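Local coordinates for CaaX farnesyltransferase beta subunit Ram1 (Aspergillus fumigatus, PDB 4MBG), which transfers, together with its alpha subunit, a farnesyl group from farnesyl diphosphate to the cysteine of C-terminal CaaX sequences in target proteins, at the interface of chains B and A. Numbering follows the deposited sequence. Chains: chain A, CaaX farnesyltransferase beta subunit Ram1; chain B, CaaX farnesyltransferase alpha subunit Ram2.

Contact 1: the interface of chains B and A. Residues chain B 88-89, 92; chain A 197, 244-247.
B:Tyr88 and B:Thr89, on the first turn of helix 88-100 of the alpha subunit, both bond to the backbone of A:Met197. This is part of the heterodimer interface of a protein prenyltransferase. Helical-repeat segments of the alpha subunit here meet loops of the alpha-alpha toroid of the beta subunit. The phenol OH of B:Tyr88 donates to the carbonyl O of A:Met197 at 2.6 Å. It approaches nearly along the C=O axis (165°), and the carbonyl oxygen lies in the plane of the ring, at its edge. The A:Met197 N donates to the hydroxyl OG1 of B:Thr89 at 2.9 Å. Both backbone polar atoms of A:Met197 are thus held by one helix start.

The A:Met197 side chain runs past B:Tyr88 and B:Thr89 to B:Ile92. Its CG lies 3.6 Å from CE1 of B:Tyr88. Its chain bends at the last torsion, chi3 42°, and this carries the methyl CE of A:Met197 to CG2 of B:Thr89, 3.6 Å away. The thioether SD of A:Met197 turns to B:Ile92, with CD1 at 3.7 Å.

B:Ile92 sits one turn further along the helix. Its side chain points at A:Met197 and the loop 244-247, with CD1 at the tip. This CD1 of B:Ile92 meets SG of A:Cys244 at 3.3 Å, a tight contact. The branch methyl CG2 of B:Ile92 rests near the backbone O of A:Glu245, at 3.5 Å. A:Gly246 and A:Gly247 border CD1 with backbone atoms.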
ATOM      1  N   TYR B  88       4.631  -3.500 -18.604  1.00  7.15           N
ATOM      2  CA  TYR B  88       3.969  -2.179 -18.550  0.94  6.94           C
ATOM      3  C   TYR B  88       4.332  -1.328 -19.768  0.83  6.05           C
ATOM      4  O   TYR B  88       3.500  -0.590 -20.296  0.95  5.94           O
ATOM      5  CB  TYR B  88       4.265  -1.409 -17.226  1.00  6.90           C
ATOM      6  CG  TYR B  88       5.740  -1.104 -17.043  1.00  6.44           C
ATOM      7  CD1 TYR B  88       6.293   0.085 -17.506  1.00  6.76           C
ATOM      8  CD2 TYR B  88       6.583  -2.022 -16.427  0.92  7.08           C
ATOM      9  CE1 TYR B  88       7.666   0.343 -17.381  0.95  7.51           C
ATOM     10  CE2 TYR B  88       7.945  -1.768 -16.292  1.00  7.82           C
ATOM     11  CZ  TYR B  88       8.481  -0.583 -16.775  1.00  8.24           C
ATOM     12  OH  TYR B  88       9.841  -0.350 -16.649  1.00  8.19           O
ATOM     13  N   THR B  89       5.580  -1.429 -20.212  1.00  5.45           N
ATOM     14  CA  THR B  89       6.022  -0.656 -21.373  1.00  6.10           C
ATOM     15  C   THR B  89       5.177  -0.935 -22.621  1.00  5.79           C
ATOM     16  O   THR B  89       4.797  -0.013 -23.344  1.00  6.52           O
ATOM     17  CB  THR B  89       7.506  -0.922 -21.690  0.92  6.51           C
ATOM     18  OG1 THR B  89       8.302  -0.558 -20.561  1.00  7.62           O
ATOM     19  CG2 THR B  89       7.977  -0.101 -22.911  1.00  7.09           C
ATOM     20  N   ILE B  92       1.710   0.885 -22.674  1.00  7.30           N
ATOM     21  CA  ILE B  92       1.831   2.312 -22.945  1.00  8.10           C
ATOM     22  C   ILE B  92       2.141   2.595 -24.424  0.91  7.91           C
ATOM     23  O   ILE B  92       1.561   3.494 -25.030  1.00  8.21           O
ATOM     24  CB  ILE B  92       2.860   2.946 -21.993  1.00  9.18           C
ATOM     25  CG1 ILE B  92       2.310   2.782 -20.569  1.00 10.87           C
ATOM     26  CG2 ILE B  92       3.100   4.422 -22.349  1.00  9.47           C
ATOM     27  CD1 ILE B  92       3.200   3.222 -19.544  0.84 10.74           C
TER
ATOM     28  N   MET A 197      10.692   1.124 -20.392  1.00  8.34           N
ATOM     29  CA  MET A 197      10.718   2.549 -20.049  1.00  7.80           C
ATOM     30  C   MET A 197      10.943   2.727 -18.563  0.99  6.49           C
ATOM     31  O   MET A 197      10.645   1.838 -17.767  1.00  6.28           O
ATOM     32  CB  MET A 197       9.441   3.286 -20.505  1.00 10.51           C
ATOM     33  CG  MET A 197       8.161   2.774 -19.924  0.75 12.58           C
ATOM     34  SD  MET A 197       6.693   3.463 -20.755  0.58 15.49           S
ATOM     35  CE  MET A 197       7.181   3.402 -22.422  1.00 16.29           C
ATOM     36  N   CYS A 244       5.231   6.329 -14.483  1.00  4.62           N
ATOM     37  CA  CYS A 244       6.060   6.373 -15.686  1.00  4.87           C
ATOM     38  C   CYS A 244       5.288   7.248 -16.672  1.00  5.68           C
ATOM     39  O   CYS A 244       4.116   7.585 -16.435  1.00  6.23           O
ATOM     40  CB  CYS A 244       6.302   4.949 -16.244  1.00  5.80           C
ATOM     41  SG  CYS A 244       4.802   4.085 -16.768  0.87  7.84           S
ATOM     42  N   GLU A 245       5.933   7.659 -17.751  1.00  6.16           N
ATOM     43  CA  GLU A 245       5.248   8.514 -18.718  1.00  6.11           C
ATOM     44  C   GLU A 245       4.117   7.736 -19.364  1.00  6.80           C
ATOM     45  O   GLU A 245       4.356   6.692 -19.961  0.83  6.98           O
ATOM     46  CB  GLU A 245       6.235   9.019 -19.783  1.00  7.80           C
ATOM     47  CG  GLU A 245       7.370   9.847 -19.157  1.00  9.53           C
ATOM     48  CD  GLU A 245       8.339  10.376 -20.195  0.81 10.30           C
ATOM     49  OE1 GLU A 245       7.965  11.309 -20.931  0.81 10.87           O
ATOM     50  OE2 GLU A 245       9.466   9.858 -20.277  0.85 10.83           O
ATOM     51  N   GLY A 246       2.892   8.232 -19.213  1.00  7.09           N
ATOM     52  CA  GLY A 246       1.719   7.566 -19.752  1.00  7.47           C
ATOM     53  C   GLY A 246       1.134   6.537 -18.803  0.93  7.24           C
ATOM     54  O   GLY A 246       0.155   5.871 -19.143  1.00  8.84           O
ATOM     55  N   GLY A 247       1.742   6.398 -17.627  1.00  4.88           N
ATOM     56  CA  GLY A 247       1.300   5.426 -16.619  1.00  4.75           C
ATOM     57  C   GLY A 247       0.362   5.986 -15.547  1.00  4.51           C
ATOM     58  O   GLY A 247      -0.014   7.183 -15.571  1.00  4.48           O
TER

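Contact 2: the interface of chains B and A. Residues chain B 216-218, 223; chain A 238, 294, 306.
B:Phe216 packs on A:Arg294 in this loop-to-loop patch of the farnesyltransferase heterodimer. The CB of B:Phe216 lies over one face of the A:Arg294 guanidinium, near its rim, 3.6 Å from CZ. The ring itself is turned 30° from the guanidinium plane. A:Asp238 covers a face of the same ring. The CA of A:Asp238 stands over the B:Phe216 ring, 3.8 Å from the centroid, as a CH-pi contact, and its CB touches CD1 at 3.5 Å.

Further packing lines the arginine stem. B:Ala218 CB packs on CB of A:Arg294, and the hydroxyl OG1 of B:Thr223 approaches its CG. B:Ala218 CA and the carboxylate carbon of B:Asp217 rest against CB of A:Pro306.

Polar contacts centre on the arginine head. The chain bends at chi3, -54°, which turns the guanidinium towards A:Asp238 and the carbonyl of B:Asp217. A:Arg294 NH2 donates to A:Asp238 O, a backbone carbonyl, at 2.7 Å. That bond uses a carbonyl lone pair and lies in the guanidinium plane, and it would help to fix the rotation of the head. A:Arg294 NE makes a weak bond to B:Asp217 O at 3.1 Å.

Water 1 lies at the guanidinium edge. It joins NE and NH2 to B:Asp217 O and to the carboxylate OD2 of A:Asp238, the latter at 3.0 Å from water 1. The patch ties the loop carrying B:Asp217 to beta-subunit loops, largely through packing and this water, and so contributes to subunit pairing.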
ATOM      1  N   PHE B 216      -9.548  19.717  -7.848  1.00 12.91           N
ATOM      2  CA  PHE B 216      -8.869  18.418  -7.951  1.00 11.56           C
ATOM      3  C   PHE B 216      -9.711  17.368  -7.228  1.00 10.14           C
ATOM      4  O   PHE B 216     -10.399  17.709  -6.268  1.00 10.68           O
ATOM      5  CB  PHE B 216      -7.497  18.504  -7.291  1.00 12.00           C
ATOM      6  CG  PHE B 216      -6.546  19.429  -7.982  0.80 13.39           C
ATOM      7  CD1 PHE B 216      -6.303  19.300  -9.331  1.00 13.79           C
ATOM      8  CD2 PHE B 216      -5.878  20.426  -7.269  1.00 14.55           C
ATOM      9  CE1 PHE B 216      -5.401  20.152  -9.970  0.87 14.47           C
ATOM     10  CE2 PHE B 216      -4.983  21.270  -7.904  0.73 14.48           C
ATOM     11  CZ  PHE B 216      -4.754  21.136  -9.248  0.96 14.49           C
ATOM     12  N   ASP B 217      -9.671  16.110  -7.686  1.00  8.39           N
ATOM     13  CA  ASP B 217     -10.462  15.029  -7.063  1.00  8.37           C
ATOM     14  C   ASP B 217     -10.018  14.831  -5.612  1.00  6.65           C
ATOM     15  O   ASP B 217      -8.861  15.043  -5.280  1.00  5.58           O
ATOM     16  CB  ASP B 217     -10.313  13.702  -7.845  1.00 11.03           C
ATOM     17  CG  ASP B 217     -11.430  12.655  -7.515  1.00 15.27           C
ATOM     18  OD1 ASP B 217     -12.390  12.954  -6.733  1.00 17.30           O
ATOM     19  OD2 ASP B 217     -11.345  11.514  -8.044  1.00 15.76           O
ATOM     20  N   ALA B 218     -10.940  14.422  -4.752  1.00  5.52           N
ATOM     21  CA  ALA B 218     -10.605  14.168  -3.361  0.97  4.38           C
ATOM     22  C   ALA B 218     -11.559  13.101  -2.848  1.00  4.14           C
ATOM     23  O   ALA B 218     -12.692  12.991  -3.341  0.85  3.90           O
ATOM     24  CB  ALA B 218     -10.736  15.483  -2.516  1.00  4.55           C
ATOM     25  N   THR B 223     -10.899  19.474   2.197  1.00  9.19           N
ATOM     26  CA  THR B 223      -9.481  19.218   2.445  1.00 10.80           C
ATOM     27  C   THR B 223      -8.653  20.511   2.554  0.88 13.77           C
ATOM     28  O   THR B 223      -7.473  20.462   2.908  0.81 14.81           O
ATOM     29  CB  THR B 223      -8.875  18.252   1.391  1.00 10.27           C
ATOM     30  OG1 THR B 223      -9.143  18.757   0.078  0.79  9.95           O
ATOM     31  CG2 THR B 223      -9.489  16.867   1.538  1.00 10.11           C
TER
ATOM     32  N   ASP A 238      -2.048  18.047 -10.292  1.00  4.73           N
ATOM     33  CA  ASP A 238      -2.696  17.907  -8.990  0.94  4.16           C
ATOM     34  C   ASP A 238      -1.737  17.669  -7.826  1.00  3.47           C
ATOM     35  O   ASP A 238      -2.183  17.464  -6.676  1.00  3.21           O
ATOM     36  CB  ASP A 238      -3.817  16.848  -9.028  0.92  5.20           C
ATOM     37  CG  ASP A 238      -3.295  15.407  -9.064  0.77  6.01           C
ATOM     38  OD1 ASP A 238      -2.070  15.181  -9.203  1.00  6.15           O
ATOM     39  OD2 ASP A 238      -4.132  14.488  -8.948  0.73  6.85           O
ATOM     40  N   ARG A 294      -5.885  14.628   0.030  1.00  2.27           N
ATOM     41  CA  ARG A 294      -7.055  14.268  -0.777  1.00  2.80           C
ATOM     42  C   ARG A 294      -7.181  12.774  -1.024  1.00  2.62           C
ATOM     43  O   ARG A 294      -8.173  12.331  -1.612  1.00  3.25           O
ATOM     44  CB  ARG A 294      -7.045  15.013  -2.110  1.00  3.87           C
ATOM     45  CG  ARG A 294      -7.163  16.527  -1.928  1.00  4.60           C
ATOM     46  CD  ARG A 294      -7.488  17.237  -3.259  1.00  5.99           C
ATOM     47  NE  ARG A 294      -6.534  16.896  -4.295  0.90  8.11           N
ATOM     48  CZ  ARG A 294      -5.408  17.563  -4.565  1.00 10.84           C
ATOM     49  NH1 ARG A 294      -5.056  18.646  -3.873  1.00 10.87           N
ATOM     50  NH2 ARG A 294      -4.630  17.130  -5.548  0.91 11.48           N
ATOM     51  N   PRO A 306      -7.443   9.520  -5.148  0.86  2.82           N
ATOM     52  CA  PRO A 306      -8.628  10.090  -4.469  1.00  3.67           C
ATOM     53  C   PRO A 306      -9.918   9.307  -4.691  0.87  4.04           C
ATOM     54  O   PRO A 306     -10.266   9.015  -5.837  1.00  4.77           O
ATOM     55  CB  PRO A 306      -8.734  11.508  -5.072  1.00  4.42           C
ATOM     56  CG  PRO A 306      -7.296  11.843  -5.425  1.00  4.02           C
ATOM     57  CD  PRO A 306      -6.673  10.530  -5.898  0.93  3.48           C
TER
HETATM   58  O   HOH W   1      -6.132  15.062  -6.828  1.00 15.00           O

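Contact 3: the interface of chains B and A. Residues chain B 159, 161, 197-198; chain A 309, 359, 362.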
ATOM      1  N   LYS B 159     -14.141  -7.626  -4.793  1.00  1.73           N
ATOM      2  CA  LYS B 159     -13.349  -6.613  -4.091  1.00  1.97           C
ATOM      3  C   LYS B 159     -12.130  -6.156  -4.908  1.00  2.33           C
ATOM      4  O   LYS B 159     -11.230  -5.507  -4.365  1.00  2.95           O
ATOM      5  CB  LYS B 159     -12.903  -7.164  -2.707  1.00  2.08           C
ATOM      6  CG  LYS B 159     -14.131  -7.547  -1.862  1.00  2.51           C
ATOM      7  CD  LYS B 159     -13.743  -8.027  -0.453  1.00  2.61           C
ATOM      8  CE  LYS B 159     -14.984  -8.441   0.333  1.00  3.26           C
ATOM      9  NZ  LYS B 159     -14.544  -8.752   1.774  1.00  4.56           N
ATOM     10  N   TYR B 161      -9.425  -4.399  -6.435  1.00  2.11           N
ATOM     11  CA  TYR B 161      -9.093  -2.994  -6.147  1.00  1.82           C
ATOM     12  C   TYR B 161      -8.981  -2.177  -7.421  0.93  1.57           C
ATOM     13  O   TYR B 161      -9.457  -1.026  -7.463  1.00  1.97           O
ATOM     14  CB  TYR B 161      -7.793  -2.894  -5.345  1.00  1.66           C
ATOM     15  CG  TYR B 161      -7.601  -1.564  -4.657  1.00  2.09           C
ATOM     16  CD1 TYR B 161      -7.054  -0.476  -5.352  1.00  2.34           C
ATOM     17  CD2 TYR B 161      -7.974  -1.387  -3.315  1.00  2.09           C
ATOM     18  CE1 TYR B 161      -6.892   0.757  -4.740  1.00  1.74           C
ATOM     19  CE2 TYR B 161      -7.806  -0.171  -2.685  1.00  2.04           C
ATOM     20  CZ  TYR B 161      -7.258   0.904  -3.404  0.96  1.79           C
ATOM     21  OH  TYR B 161      -7.099   2.128  -2.773  1.00  2.10           O
ATOM     22  N   ASN B 197     -16.552  -4.187   1.738  1.00  2.14           N
ATOM     23  CA  ASN B 197     -16.167  -2.815   2.032  1.00  1.67           C
ATOM     24  C   ASN B 197     -15.929  -1.975   0.791  1.00  2.18           C
ATOM     25  O   ASN B 197     -16.087  -0.752   0.821  1.00  2.22           O
ATOM     26  CB  ASN B 197     -14.901  -2.776   2.918  1.00  0.82           C
ATOM     27  CG  ASN B 197     -14.693  -1.424   3.550  1.00  1.69           C
ATOM     28  OD1 ASN B 197     -15.471  -1.021   4.410  1.00  2.40           O
ATOM     29  ND2 ASN B 197     -13.663  -0.699   3.107  1.00  1.58           N
ATOM     30  N   SER B 198     -15.519  -2.624  -0.297  1.00  0.95           N
ATOM     31  CA  SER B 198     -15.288  -1.876  -1.544  1.00  1.73           C
ATOM     32  C   SER B 198     -16.584  -1.242  -2.065  1.00  2.13           C
ATOM     33  O   SER B 198     -16.592  -0.126  -2.587  1.00  1.94           O
ATOM     34  CB  SER B 198     -14.698  -2.804  -2.625  1.00  1.73           C
ATOM     35  OG  SER B 198     -13.458  -3.376  -2.171  1.00  2.00           O
TER
ATOM     36  N   GLU A 309     -10.431   3.033  -2.168  1.00  0.84           N
ATOM     37  CA  GLU A 309     -10.660   2.462  -0.844  1.00  1.02           C
ATOM     38  C   GLU A 309      -9.395   2.561   0.030  0.84  1.02           C
ATOM     39  O   GLU A 309      -8.294   2.308  -0.452  1.00  1.09           O
ATOM     40  CB  GLU A 309     -11.042   0.989  -1.028  1.00  1.62           C
ATOM     41  CG  GLU A 309     -11.331   0.242   0.277  1.00  1.56           C
ATOM     42  CD  GLU A 309     -11.728  -1.226   0.007  0.91  1.69           C
ATOM     43  OE1 GLU A 309     -11.579  -1.695  -1.147  1.00  2.56           O
ATOM     44  OE2 GLU A 309     -12.156  -1.915   0.952  1.00  1.62           O
ATOM     45  N   ARG A 359      -7.111  -3.957   4.256  1.00  1.43           N
ATOM     46  CA  ARG A 359      -8.331  -3.146   4.179  1.00  1.31           C
ATOM     47  C   ARG A 359      -9.465  -3.829   4.913  1.00  1.46           C
ATOM     48  O   ARG A 359      -9.427  -5.045   5.172  1.00  1.43           O
ATOM     49  CB  ARG A 359      -8.709  -2.822   2.735  1.00  1.87           C
ATOM     50  CG  ARG A 359      -8.550  -4.011   1.764  1.00  2.08           C
ATOM     51  CD  ARG A 359      -9.044  -3.577   0.352  1.00  1.09           C
ATOM     52  NE  ARG A 359      -8.599  -4.540  -0.666  1.00  1.86           N
ATOM     53  CZ  ARG A 359      -9.237  -4.761  -1.813  0.91  1.15           C
ATOM     54  NH1 ARG A 359     -10.361  -4.101  -2.095  1.00  0.56           N
ATOM     55  NH2 ARG A 359      -8.770  -5.682  -2.658  1.00  2.15           N
ATOM     56  N   LYS A 362     -11.129  -7.621   4.765  1.00  1.83           N
ATOM     57  CA  LYS A 362     -10.301  -8.565   4.021  1.00  1.66           C
ATOM     58  C   LYS A 362      -9.373  -9.317   4.980  1.00  2.12           C
ATOM     59  O   LYS A 362      -9.556  -9.236   6.201  1.00  3.44           O
ATOM     60  CB  LYS A 362      -9.562  -7.868   2.864  1.00  1.72           C
ATOM     61  CG  LYS A 362     -10.614  -7.339   1.815  1.00  1.88           C
ATOM     62  CD  LYS A 362     -10.083  -7.408   0.376  1.00  2.58           C
ATOM     63  CE  LYS A 362     -10.073  -8.851  -0.203  1.00  3.07           C
ATOM     64  NZ  LYS A 362      -9.285  -8.890  -1.512  1.00  3.75           N
TER
HETATM   65  O   HOH W   2     -12.783  -4.547   0.298  1.00  1.81           O
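B:Tyr161 sets its ring edge against two groups of the beta subunit: the carbonyl O of A:Glu309 and CZ of A:Arg359 both lie in the ring plane. The A:Arg359 guanidinium is turned 80° from that ring. CD2 of B:Tyr161 lies over one of its faces, and CD of A:Lys362 over the other. At its edge are B:Lys159 O and the A:Glu309 carboxylate.

In this part of the heterodimer interface, NH1 and NH2 of A:Arg359 grip B:Lys159 O end-on, at 2.8 and 3.0 Å. Within the beta subunit, A:Arg359 NH1 also forms a salt bridge with A:Glu309 OE1 at 2.9 Å, which would help to position both side chains.

CG of A:Glu309 is anti to the backbone N (chi1 -179°), and the chain stays extended beyond it, delivering the carboxylate to the start of helix 197-208. That helix end would probably stabilise the negative charge. B:Asn197 ND2 donates to A:Glu309 OE2 at 2.9 Å, nearly straight, on the anti side but tilted out of the carboxylate plane. Water 2 links OE2 to B:Ser198 OG.

The B:Tyr161 hydroxyl OH donates to A:Glu309 O at 2.6 Å, on a lone pair. The B:Lys159 and A:Lys362 chains run past each other in opposite directions.

B:Ser198 OG donates to A:Glu309 OE1 at 2.7 Å on the syn side, tilted out of the carboxylate plane, from the face opposite to A:Arg359 NH1.

Contact 4: the interface of chains B and A. Residues chain B 44-45; chain A 136-138, 140, 151, 154-155.
A bend at chi3 (57°) turns the end of A:Arg151 towards the alpha-subunit segment B:Leu44 to B:Ala45, and the edge of its guanidinium faces two successive backbone carbonyls. A:Arg151 NH2 donates to B:Leu44 O at 2.9 Å. A:Arg151 NE donates to B:Ala45 O at 2.8 Å. Both oxygens lie close to the guanidinium plane. The NE donor stands above the carbonyl plane of B:Ala45, while NH2 is tilted only slightly from that of B:Leu44.

From the other side, B:Ala45 N donates to A:Leu137 O at 2.8 Å. The bond is straight at the hydrogen (167°), though the donor lies above the carbonyl plane. B:Ala45 has positive phi and psi, a left-handed backbone conformation that probably lets its N and O face opposite partners.

The side chains pack around this backbone. CB of B:Leu44 touches CG2 of A:Val155 at 3.9 Å, and its CD2 runs beside CB of A:Leu137. The methyl of B:Ala45 meets CB and CE of A:Met154. That CE in turn rests on a face of A:Tyr140, whose OH donates to A:Ser136 O at 2.7 Å.

The site holds a non-helical alpha-subunit segment between A:Leu137 and helix 151-164 of the beta-subunit toroid, adding an attachment point to the heterodimer.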
ATOM      1  N   LEU B  44      21.761 -10.288 -11.820  1.00 12.26           N
ATOM      2  CA  LEU B  44      21.019 -10.988 -10.786  1.00 11.24           C
ATOM      3  C   LEU B  44      19.587 -11.273 -11.216  0.85 10.04           C
ATOM      4  O   LEU B  44      19.023 -10.532 -12.034  1.00  9.96           O
ATOM      5  CB  LEU B  44      21.003 -10.128  -9.532  1.00 10.61           C
ATOM      6  CG  LEU B  44      22.376  -9.963  -8.896  1.00 10.79           C
ATOM      7  CD1 LEU B  44      22.392  -8.719  -7.987  1.00 11.03           C
ATOM      8  CD2 LEU B  44      22.708 -11.253  -8.114  1.00 10.59           C
ATOM      9  N   ALA B  45      19.002 -12.343 -10.661  1.00  9.66           N
ATOM     10  CA  ALA B  45      17.570 -12.639 -10.862  1.00  9.61           C
ATOM     11  C   ALA B  45      17.198 -12.656 -12.345  1.00  9.28           C
ATOM     12  O   ALA B  45      16.204 -12.057 -12.776  0.84  8.70           O
ATOM     13  CB  ALA B  45      16.682 -11.658 -10.067  1.00  9.88           C
TER
ATOM     14  N   SER A 136      17.000 -17.016  -4.574  0.95  8.23           N
ATOM     15  CA  SER A 136      16.068 -16.136  -5.292  1.00  7.47           C
ATOM     16  C   SER A 136      16.784 -15.143  -6.217  1.00  8.02           C
ATOM     17  O   SER A 136      16.149 -14.513  -7.075  0.89  7.96           O
ATOM     18  CB  SER A 136      15.135 -15.384  -4.326  1.00  7.64           C
ATOM     19  OG  SER A 136      15.792 -14.260  -3.750  1.00  8.31           O
ATOM     20  N   LEU A 137      18.094 -15.007  -6.053  1.00  8.96           N
ATOM     21  CA  LEU A 137      18.869 -14.075  -6.874  1.00 10.72           C
ATOM     22  C   LEU A 137      19.483 -14.749  -8.087  0.87 12.01           C
ATOM     23  O   LEU A 137      20.204 -14.108  -8.858  0.77 11.59           O
ATOM     24  CB  LEU A 137      19.997 -13.431  -6.053  1.00 11.20           C
ATOM     25  CG  LEU A 137      19.543 -12.359  -5.062  1.00 11.48           C
ATOM     26  CD1 LEU A 137      20.647 -12.046  -4.062  0.95 11.78           C
ATOM     27  CD2 LEU A 137      19.090 -11.100  -5.818  1.00 12.00           C
ATOM     28  N   GLU A 138      19.239 -16.040  -8.252  1.00 13.34           N
ATOM     29  CA  GLU A 138      19.817 -16.722  -9.406  1.00 15.72           C
ATOM     30  C   GLU A 138      18.807 -16.852 -10.555  0.90 15.20           C
ATOM     31  O   GLU A 138      17.815 -16.129 -10.576  0.94 15.68           O
ATOM     32  CB  GLU A 138      20.500 -18.025  -8.995  1.00 18.58           C
ATOM     33  CG  GLU A 138      21.649 -17.800  -7.944  1.00 20.17           C
ATOM     34  CD  GLU A 138      22.721 -16.769  -8.364  0.58 20.65           C
ATOM     35  OE1 GLU A 138      22.932 -16.539  -9.576  0.68 20.32           O
ATOM     36  OE2 GLU A 138      23.376 -16.190  -7.468  1.00 21.44           O
ATOM     37  N   TYR A 140      15.860 -17.866 -13.266  1.00 11.94           N
ATOM     38  CA  TYR A 140      14.506 -18.435 -13.282  0.94 11.83           C
ATOM     39  C   TYR A 140      14.185 -18.997 -14.659  0.97 12.68           C
ATOM     40  O   TYR A 140      14.649 -18.469 -15.654  1.00 12.45           O
ATOM     41  CB  TYR A 140      13.451 -17.372 -12.949  1.00 10.73           C
ATOM     42  CG  TYR A 140      13.515 -16.869 -11.536  1.00  9.53           C
ATOM     43  CD1 TYR A 140      14.533 -16.010 -11.129  1.00  8.81           C
ATOM     44  CD2 TYR A 140      12.550 -17.244 -10.605  0.85  9.08           C
ATOM     45  CE1 TYR A 140      14.605 -15.563  -9.835  1.00  8.14           C
ATOM     46  CE2 TYR A 140      12.604 -16.789  -9.298  1.00  8.79           C
ATOM     47  CZ  TYR A 140      13.632 -15.941  -8.921  0.96  8.61           C
ATOM     48  OH  TYR A 140      13.689 -15.471  -7.617  0.93  8.64           O
ATOM     49  N   ARG A 151      12.070  -7.384 -12.284  1.00  5.79           N
ATOM     50  CA  ARG A 151      13.419  -7.823 -11.919  1.00  6.15           C
ATOM     51  C   ARG A 151      14.150  -6.905 -10.912  1.00  5.62           C
ATOM     52  O   ARG A 151      14.819  -7.398 -10.011  0.85  4.67           O
ATOM     53  CB  ARG A 151      14.270  -8.131 -13.166  1.00  7.11           C
ATOM     54  CG  ARG A 151      13.878  -9.459 -13.833  1.00  7.56           C
ATOM     55  CD  ARG A 151      14.802  -9.811 -15.019  0.85  8.01           C
ATOM     56  NE  ARG A 151      16.190  -9.873 -14.580  1.00  9.02           N
ATOM     57  CZ  ARG A 151      17.175  -9.129 -15.061  0.84  9.55           C
ATOM     58  NH1 ARG A 151      16.949  -8.283 -16.057  1.00 10.34           N
ATOM     59  NH2 ARG A 151      18.396  -9.267 -14.558  0.90  9.74           N
ATOM     60  N   MET A 154      12.962  -7.861  -7.549  0.80  4.92           N
ATOM     61  CA  MET A 154      13.485  -9.147  -7.092  0.80  6.23           C
ATOM     62  C   MET A 154      14.859  -8.963  -6.476  0.80  6.24           C
ATOM     63  O   MET A 154      15.167  -9.558  -5.438  0.80  6.17           O
ATOM     64  CB  MET A 154      13.505 -10.160  -8.239  0.80  7.77           C
ATOM     65  CG  MET A 154      12.076 -10.514  -8.680  0.80  8.80           C
ATOM     66  SD  MET A 154      11.974 -11.195 -10.336  0.80 11.52           S
ATOM     67  CE  MET A 154      12.852 -12.741 -10.146  0.80 12.42           C
ATOM     68  N   VAL A 155      15.662  -8.090  -7.070  1.00  6.08           N
ATOM     69  CA  VAL A 155      16.985  -7.794  -6.500  1.00  5.13           C
ATOM     70  C   VAL A 155      16.832  -7.124  -5.132  1.00  4.66           C
ATOM     71  O   VAL A 155      17.440  -7.546  -4.142  1.00  5.00           O
ATOM     72  CB  VAL A 155      17.827  -6.926  -7.449  1.00  6.03           C
ATOM     73  CG1 VAL A 155      19.169  -6.538  -6.799  1.00  7.17           C
ATOM     74  CG2 VAL A 155      18.070  -7.692  -8.765  1.00  7.49           C
TER

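The four contacts are separate points of one heterodimer interface and share no residue. Between the centres of their C-alpha atoms, contact 2 and contact 3 are about 20 Å apart. Contact 1 lies about 23 Å from contact 2 and 26 Å from contact 3. Contact 4 is about 23 Å from contact 1, 31 Å from contact 3 and 38 Å from contact 2. Contacts 1 and 3 use starts of alpha-subunit helices, 88-100 in one and 161-174 and 197-208 in the other. Contact 2 uses loops, and contact 4 a segment ahead of helix 51-65. The alpha subunit thus holds the beta subunit along a broad front.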